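Local coordinates for protein isoflavone reductase (Medicago sativa, PDB 2GAS) that reduces achiral isoflavones to chiral isoflavanones with NADPH, giving the penultimate intermediate in the synthesis of the phytoalexin (-)-medicarpin, at residues 189-201 and 286-298. Sequence-based numbering, arbitrary orientation.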
ATOM      1  N   VAL A 189      -1.853  -7.815  -4.887  1.00 16.61           N
ATOM      2  CA  VAL A 189      -3.181  -7.586  -4.330  1.00 16.11           C
ATOM      3  C   VAL A 189      -3.785  -6.334  -4.965  1.00 14.81           C
ATOM      4  O   VAL A 189      -3.073  -5.360  -5.227  1.00 14.88           O
ATOM      5  CB  VAL A 189      -3.096  -7.422  -2.782  1.00 17.17           C
ATOM      6  CG1 VAL A 189      -2.204  -6.237  -2.429  1.00 18.10           C
ATOM      7  CG2 VAL A 189      -4.481  -7.243  -2.184  1.00 14.93           C
ATOM      8  N   THR A 190      -5.088  -6.351  -5.229  1.00 14.91           N
ATOM      9  CA  THR A 190      -5.722  -5.184  -5.834  1.00 15.39           C
ATOM     10  C   THR A 190      -5.883  -4.080  -4.795  1.00 14.34           C
ATOM     11  O   THR A 190      -5.900  -4.348  -3.595  1.00 13.63           O
ATOM     12  CB  THR A 190      -7.119  -5.508  -6.414  1.00 17.07           C
ATOM     13  OG1 THR A 190      -8.027  -5.806  -5.345  1.00 16.27           O
ATOM     14  CG2 THR A 190      -7.043  -6.705  -7.349  1.00 14.55           C
ATOM     15  N   GLU A 191      -6.003  -2.838  -5.258  1.00 15.83           N
ATOM     16  CA  GLU A 191      -6.174  -1.714  -4.344  1.00 17.06           C
ATOM     17  C   GLU A 191      -7.462  -1.893  -3.546  1.00 16.64           C
ATOM     18  O   GLU A 191      -7.497  -1.630  -2.346  1.00 16.12           O
ATOM     19  CB  GLU A 191      -6.226  -0.386  -5.107  1.00 18.47           C
ATOM     20  CG  GLU A 191      -4.931   0.006  -5.830  1.00 20.09           C
ATOM     21  CD  GLU A 191      -4.642  -0.869  -7.033  1.00 24.33           C
ATOM     22  OE1 GLU A 191      -5.593  -1.202  -7.766  1.00 28.02           O
ATOM     23  OE2 GLU A 191      -3.467  -1.213  -7.258  1.00 25.69           O
ATOM     24  N   ALA A 192      -8.519  -2.351  -4.209  1.00 16.53           N
ATOM     25  CA  ALA A 192      -9.792  -2.560  -3.530  1.00 16.47           C
ATOM     26  C   ALA A 192      -9.625  -3.535  -2.367  1.00 15.51           C
ATOM     27  O   ALA A 192     -10.120  -3.293  -1.261  1.00 16.05           O
ATOM     28  CB  ALA A 192     -10.835  -3.093  -4.521  1.00 16.12           C
ATOM     29  N   ASP A 193      -8.926  -4.637  -2.615  1.00 16.06           N
ATOM     30  CA  ASP A 193      -8.710  -5.644  -1.587  1.00 14.96           C
ATOM     31  C   ASP A 193      -7.833  -5.125  -0.453  1.00 16.79           C
ATOM     32  O   ASP A 193      -8.008  -5.520   0.698  1.00 15.71           O
ATOM     33  CB  ASP A 193      -8.107  -6.911  -2.198  1.00 15.98           C
ATOM     34  CG  ASP A 193      -9.130  -7.730  -2.973  1.00 18.29           C
ATOM     35  OD1 ASP A 193      -8.718  -8.681  -3.669  1.00 18.71           O
ATOM     36  OD2 ASP A 193     -10.347  -7.428  -2.883  1.00 19.70           O
ATOM     37  N   VAL A 194      -6.882  -4.250  -0.767  1.00 14.45           N
ATOM     38  CA  VAL A 194      -6.059  -3.691   0.293  1.00 15.34           C
ATOM     39  C   VAL A 194      -6.988  -2.897   1.210  1.00 14.86           C
ATOM     40  O   VAL A 194      -6.818  -2.893   2.430  1.00 14.52           O
ATOM     41  CB  VAL A 194      -4.947  -2.791  -0.272  1.00 16.16           C
ATOM     42  CG1 VAL A 194      -4.271  -2.007   0.853  1.00 15.66           C
ATOM     43  CG2 VAL A 194      -3.913  -3.663  -0.977  1.00 16.09           C
ATOM     44  N   GLY A 195      -7.984  -2.235   0.627  1.00 14.71           N
ATOM     45  CA  GLY A 195      -8.920  -1.492   1.453  1.00 14.01           C
ATOM     46  C   GLY A 195      -9.635  -2.447   2.397  1.00 14.62           C
ATOM     47  O   GLY A 195      -9.741  -2.219   3.602  1.00 12.95           O
ATOM     48  N   THR A 196     -10.121  -3.548   1.845  1.00 14.79           N
ATOM     49  CA  THR A 196     -10.829  -4.529   2.650  1.00 14.86           C
ATOM     50  C   THR A 196      -9.991  -5.093   3.793  1.00 14.65           C
ATOM     51  O   THR A 196     -10.450  -5.142   4.934  1.00 15.21           O
ATOM     52  CB  THR A 196     -11.345  -5.659   1.758  1.00 14.99           C
ATOM     53  OG1 THR A 196     -12.202  -5.094   0.755  1.00 15.99           O
ATOM     54  CG2 THR A 196     -12.129  -6.678   2.577  1.00 17.44           C
ATOM     55  N   PHE A 197      -8.762  -5.506   3.497  1.00 15.12           N
ATOM     56  CA  PHE A 197      -7.893  -6.057   4.529  1.00 15.34           C
ATOM     57  C   PHE A 197      -7.461  -5.021   5.561  1.00 14.55           C
ATOM     58  O   PHE A 197      -7.248  -5.346   6.730  1.00 14.25           O
ATOM     59  CB  PHE A 197      -6.654  -6.699   3.896  1.00 15.29           C
ATOM     60  CG  PHE A 197      -6.924  -8.045   3.288  1.00 14.86           C
ATOM     61  CD1 PHE A 197      -6.927  -8.215   1.909  1.00 16.70           C
ATOM     62  CD2 PHE A 197      -7.187  -9.142   4.103  1.00 17.45           C
ATOM     63  CE1 PHE A 197      -7.190  -9.458   1.351  1.00 16.85           C
ATOM     64  CE2 PHE A 197      -7.450 -10.391   3.556  1.00 17.31           C
ATOM     65  CZ  PHE A 197      -7.452 -10.549   2.180  1.00 17.51           C
ATOM     66  N   THR A 198      -7.322  -3.771   5.138  1.00 15.41           N
ATOM     67  CA  THR A 198      -6.921  -2.725   6.069  1.00 15.97           C
ATOM     68  C   THR A 198      -8.007  -2.529   7.119  1.00 15.44           C
ATOM     69  O   THR A 198      -7.716  -2.387   8.308  1.00 14.87           O
ATOM     70  CB  THR A 198      -6.671  -1.391   5.341  1.00 14.94           C
ATOM     71  OG1 THR A 198      -5.597  -1.555   4.409  1.00 15.25           O
ATOM     72  CG2 THR A 198      -6.301  -0.294   6.329  1.00 15.55           C
ATOM     73  N   ILE A 199      -9.262  -2.532   6.682  1.00 16.47           N
ATOM     74  CA  ILE A 199     -10.369  -2.346   7.609  1.00 16.73           C
ATOM     75  C   ILE A 199     -10.557  -3.595   8.471  1.00 18.11           C
ATOM     76  O   ILE A 199     -10.892  -3.492   9.648  1.00 16.61           O
ATOM     77  CB  ILE A 199     -11.674  -1.977   6.853  1.00 17.60           C
ATOM     78  CG1 ILE A 199     -11.566  -0.554   6.283  1.00 20.76           C
ATOM     79  CG2 ILE A 199     -12.868  -2.032   7.802  1.00 19.62           C
ATOM     80  CD1 ILE A 199     -10.425  -0.330   5.337  1.00 29.34           C
ATOM     81  N   ARG A 200     -10.324  -4.776   7.900  1.00 17.25           N
ATOM     82  CA  ARG A 200     -10.432  -6.005   8.683  1.00 18.73           C
ATOM     83  C   ARG A 200      -9.422  -5.916   9.822  1.00 17.23           C
ATOM     84  O   ARG A 200      -9.726  -6.252  10.964  1.00 17.39           O
ATOM     85  CB  ARG A 200     -10.122  -7.234   7.823  1.00 20.32           C
ATOM     86  CG  ARG A 200     -11.295  -7.752   7.016  1.00 28.17           C
ATOM     87  CD  ARG A 200     -12.367  -8.337   7.929  1.00 31.70           C
ATOM     88  NE  ARG A 200     -12.432  -9.794   7.855  1.00 35.34           N
ATOM     89  CZ  ARG A 200     -12.274 -10.596   8.902  1.00 35.82           C
ATOM     90  NH1 ARG A 200     -12.038 -10.082  10.101  1.00 37.92           N
ATOM     91  NH2 ARG A 200     -12.358 -11.910   8.754  1.00 36.03           N
ATOM     92  N   ALA A 201      -8.219  -5.445   9.503  1.00 16.59           N
ATOM     93  CA  ALA A 201      -7.165  -5.300  10.499  1.00 15.58           C
ATOM     94  C   ALA A 201      -7.546  -4.232  11.525  1.00 16.98           C
ATOM     95  O   ALA A 201      -7.319  -4.402  12.722  1.00 17.06           O
ATOM     96  CB  ALA A 201      -5.837  -4.930   9.810  1.00 17.08           C
ATOM     97  N   GLU A 286      -0.420 -12.836   9.610  1.00 18.23           N
ATOM     98  CA  GLU A 286      -0.485 -13.195   8.193  1.00 18.14           C
ATOM     99  C   GLU A 286      -1.956 -13.046   7.792  1.00 20.04           C
ATOM    100  O   GLU A 286      -2.810 -13.820   8.231  1.00 19.37           O
ATOM    101  CB  GLU A 286      -0.025 -14.645   7.997  1.00 19.27           C
ATOM    102  CG  GLU A 286       0.160 -15.064   6.545  1.00 17.62           C
ATOM    103  CD  GLU A 286       1.395 -14.450   5.922  1.00 20.81           C
ATOM    104  OE1 GLU A 286       1.261 -13.683   4.943  1.00 21.65           O
ATOM    105  OE2 GLU A 286       2.506 -14.735   6.415  1.00 23.59           O
ATOM    106  N   ALA A 287      -2.257 -12.052   6.966  1.00 18.09           N
ATOM    107  CA  ALA A 287      -3.640 -11.804   6.567  1.00 18.93           C
ATOM    108  C   ALA A 287      -4.393 -13.019   6.034  1.00 19.22           C
ATOM    109  O   ALA A 287      -5.548 -13.227   6.390  1.00 19.75           O
ATOM    110  CB  ALA A 287      -3.695 -10.681   5.552  1.00 17.83           C
ATOM    111  N   SER A 288      -3.753 -13.820   5.188  1.00 20.69           N
ATOM    112  CA  SER A 288      -4.426 -14.990   4.633  1.00 22.89           C
ATOM    113  C   SER A 288      -4.819 -16.002   5.715  1.00 24.50           C
ATOM    114  O   SER A 288      -5.762 -16.773   5.534  1.00 26.30           O
ATOM    115  CB  SER A 288      -3.536 -15.666   3.580  1.00 23.69           C
ATOM    116  OG  SER A 288      -2.314 -16.103   4.144  1.00 27.81           O
ATOM    117  N   GLU A 289      -4.104 -15.997   6.837  1.00 24.34           N
ATOM    118  CA  GLU A 289      -4.392 -16.924   7.933  1.00 25.16           C
ATOM    119  C   GLU A 289      -5.402 -16.351   8.919  1.00 24.81           C
ATOM    120  O   GLU A 289      -6.246 -17.074   9.456  1.00 22.34           O
ATOM    121  CB  GLU A 289      -3.106 -17.268   8.689  1.00 28.13           C
ATOM    122  CG  GLU A 289      -2.034 -17.931   7.845  1.00 34.60           C
ATOM    123  CD  GLU A 289      -2.467 -19.284   7.313  1.00 38.64           C
ATOM    124  OE1 GLU A 289      -2.811 -20.163   8.134  1.00 41.68           O
ATOM    125  OE2 GLU A 289      -2.460 -19.468   6.077  1.00 41.42           O
ATOM    126  N   ALA A 290      -5.313 -15.046   9.157  1.00 22.02           N
ATOM    127  CA  ALA A 290      -6.209 -14.385  10.094  1.00 20.37           C
ATOM    128  C   ALA A 290      -7.579 -14.093   9.508  1.00 19.45           C
ATOM    129  O   ALA A 290      -8.587 -14.133  10.219  1.00 20.84           O
ATOM    130  CB  ALA A 290      -5.578 -13.084  10.584  1.00 19.82           C
ATOM    131  N   TYR A 291      -7.618 -13.800   8.213  1.00 18.19           N
ATOM    132  CA  TYR A 291      -8.870 -13.458   7.552  1.00 18.62           C
ATOM    133  C   TYR A 291      -9.101 -14.296   6.294  1.00 17.99           C
ATOM    134  O   TYR A 291      -9.272 -13.750   5.201  1.00 17.12           O
ATOM    135  CB  TYR A 291      -8.847 -11.973   7.181  1.00 18.39           C
ATOM    136  CG  TYR A 291      -8.212 -11.095   8.242  1.00 18.78           C
ATOM    137  CD1 TYR A 291      -8.758 -11.014   9.524  1.00 19.43           C
ATOM    138  CD2 TYR A 291      -7.056 -10.359   7.969  1.00 18.29           C
ATOM    139  CE1 TYR A 291      -8.174 -10.224  10.510  1.00 19.01           C
ATOM    140  CE2 TYR A 291      -6.461  -9.559   8.955  1.00 18.47           C
ATOM    141  CZ  TYR A 291      -7.029  -9.502  10.221  1.00 19.35           C
ATOM    142  OH  TYR A 291      -6.460  -8.732  11.210  1.00 19.57           O
ATOM    143  N   PRO A 292      -9.143 -15.632   6.437  1.00 19.56           N
ATOM    144  CA  PRO A 292      -9.354 -16.529   5.292  1.00 20.08           C
ATOM    145  C   PRO A 292     -10.695 -16.363   4.579  1.00 20.29           C
ATOM    146  O   PRO A 292     -10.857 -16.793   3.437  1.00 21.02           O
ATOM    147  CB  PRO A 292      -9.197 -17.913   5.915  1.00 19.77           C
ATOM    148  CG  PRO A 292      -9.753 -17.711   7.292  1.00 21.29           C
ATOM    149  CD  PRO A 292      -9.120 -16.393   7.699  1.00 21.48           C
ATOM    150  N   ASP A 293     -11.648 -15.725   5.248  1.00 20.63           N
ATOM    151  CA  ASP A 293     -12.972 -15.510   4.677  1.00 21.27           C
ATOM    152  C   ASP A 293     -13.015 -14.415   3.613  1.00 21.44           C
ATOM    153  O   ASP A 293     -13.973 -14.331   2.848  1.00 23.58           O
ATOM    154  CB  ASP A 293     -13.949 -15.157   5.790  1.00 23.69           C
ATOM    155  CG  ASP A 293     -13.524 -13.923   6.546  1.00 23.97           C
ATOM    156  OD1 ASP A 293     -14.170 -12.871   6.386  1.00 29.61           O
ATOM    157  OD2 ASP A 293     -12.529 -14.005   7.289  1.00 24.81           O
ATOM    158  N   VAL A 294     -11.996 -13.562   3.566  1.00 20.66           N
ATOM    159  CA  VAL A 294     -11.989 -12.498   2.569  1.00 22.11           C
ATOM    160  C   VAL A 294     -11.738 -13.080   1.177  1.00 21.29           C
ATOM    161  O   VAL A 294     -10.694 -13.679   0.930  1.00 22.25           O
ATOM    162  CB  VAL A 294     -10.916 -11.434   2.891  1.00 21.82           C
ATOM    163  CG1 VAL A 294     -10.870 -10.383   1.787  1.00 23.87           C
ATOM    164  CG2 VAL A 294     -11.233 -10.777   4.227  1.00 25.08           C
ATOM    165  N   THR A 295     -12.706 -12.922   0.278  1.00 24.04           N
ATOM    166  CA  THR A 295     -12.569 -13.443  -1.080  1.00 25.72           C
ATOM    167  C   THR A 295     -11.841 -12.428  -1.954  1.00 26.73           C
ATOM    168  O   THR A 295     -12.446 -11.507  -2.499  1.00 30.58           O
ATOM    169  CB  THR A 295     -13.937 -13.752  -1.712  1.00 28.63           C
ATOM    170  OG1 THR A 295     -14.725 -14.521  -0.795  1.00 31.36           O
ATOM    171  CG2 THR A 295     -13.754 -14.559  -2.992  1.00 31.18           C
ATOM    172  N   TYR A 296     -10.537 -12.616  -2.102  1.00 24.03           N
ATOM    173  CA  TYR A 296      -9.730 -11.686  -2.879  1.00 22.86           C
ATOM    174  C   TYR A 296      -9.731 -11.922  -4.383  1.00 22.37           C
ATOM    175  O   TYR A 296      -9.965 -13.037  -4.855  1.00 23.19           O
ATOM    176  CB  TYR A 296      -8.285 -11.706  -2.368  1.00 20.53           C
ATOM    177  CG  TYR A 296      -7.591 -13.049  -2.479  1.00 19.44           C
ATOM    178  CD1 TYR A 296      -7.683 -14.000  -1.459  1.00 19.74           C
ATOM    179  CD2 TYR A 296      -6.826 -13.361  -3.599  1.00 17.90           C
ATOM    180  CE1 TYR A 296      -7.024 -15.226  -1.557  1.00 21.29           C
ATOM    181  CE2 TYR A 296      -6.169 -14.582  -3.707  1.00 19.11           C
ATOM    182  CZ  TYR A 296      -6.269 -15.507  -2.685  1.00 18.13           C
ATOM    183  OH  TYR A 296      -5.607 -16.702  -2.795  1.00 24.02           O
ATOM    184  N   THR A 297      -9.474 -10.852  -5.127  1.00 20.78           N
ATOM    185  CA  THR A 297      -9.391 -10.913  -6.581  1.00 20.49           C
ATOM    186  C   THR A 297      -8.040 -11.537  -6.918  1.00 19.93           C
ATOM    187  O   THR A 297      -7.004 -11.094  -6.424  1.00 19.19           O
ATOM    188  CB  THR A 297      -9.468  -9.502  -7.202  1.00 20.23           C
ATOM    189  OG1 THR A 297     -10.774  -8.952  -6.983  1.00 22.34           O
ATOM    190  CG2 THR A 297      -9.188  -9.559  -8.696  1.00 20.87           C
ATOM    191  N   THR A 298      -8.042 -12.574  -7.747  1.00 19.46           N
ATOM    192  CA  THR A 298      -6.789 -13.230  -8.098  1.00 18.15           C
ATOM    193  C   THR A 298      -6.023 -12.471  -9.176  1.00 18.28           C
ATOM    194  O   THR A 298      -6.579 -11.638  -9.889  1.00 17.86           O
ATOM    195  CB  THR A 298      -7.034 -14.666  -8.592  1.00 20.36           C
ATOM    196  OG1 THR A 298      -7.801 -14.625  -9.800  1.00 22.16           O
ATOM    197  CG2 THR A 298      -7.796 -15.465  -7.540  1.00 21.36           C
TER
HETATM  198  O   HOH W   1      -6.271  -9.052  -4.760  1.00 16.04           O
HETATM  199  O   HOH W   2     -10.470  -6.324  -6.357  1.00 25.79           O
HETATM  200  O   HOH W   3     -12.057  -8.911  -4.299  1.00 29.28           O
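Phe197 of helix 191-202 reaches into the bend of segment 286-298, where Val294 CG1 lies 3.4 Å from Phe197 CZ. Tyr291 CD2 and Tyr296 CB approach the edge of the Phe197 ring, and Ala287 CB adds a further apolar contact at CD2. One turn on, Arg200 lies along one face of the Tyr291 ring: Arg200 CB sits 4.2 Å from the Tyr291 ring centroid, almost on the normal, as a CH-pi contact, while Ala290 CB backs the opposite face. Bends at chi2 and chi3 bring the guanidinium back so that Tyr291 CD1 lies over one of its faces, the two planes 58° apart. Arg200 NH2 then forms a salt bridge at 2.6 Å to the syn lone pair of Asp293 OD2, with a weak second bond to OD1. At the other end of the contact, Asp193 OD1 accepts from Thr297 N at 2.7 Å, also through its syn lone pair and nearly straight (164°). Three waters extend this grip, one joining Thr190 N, Asp193 OD1 and Thr297 O. Thr190, as N-cap, receives Asp193 N on OG1. Further out, Tyr291 OH bonds to Asp204 and Tyr296 OH to Lys218 N, tying the segment to neighbouring loops. The type I turn from Tyr291 to Val294 sets Asp293 and Val294 against a capped helix that packs through Thr198 and Ile199 on helix 15-25 of the NADP-binding Rossmann fold.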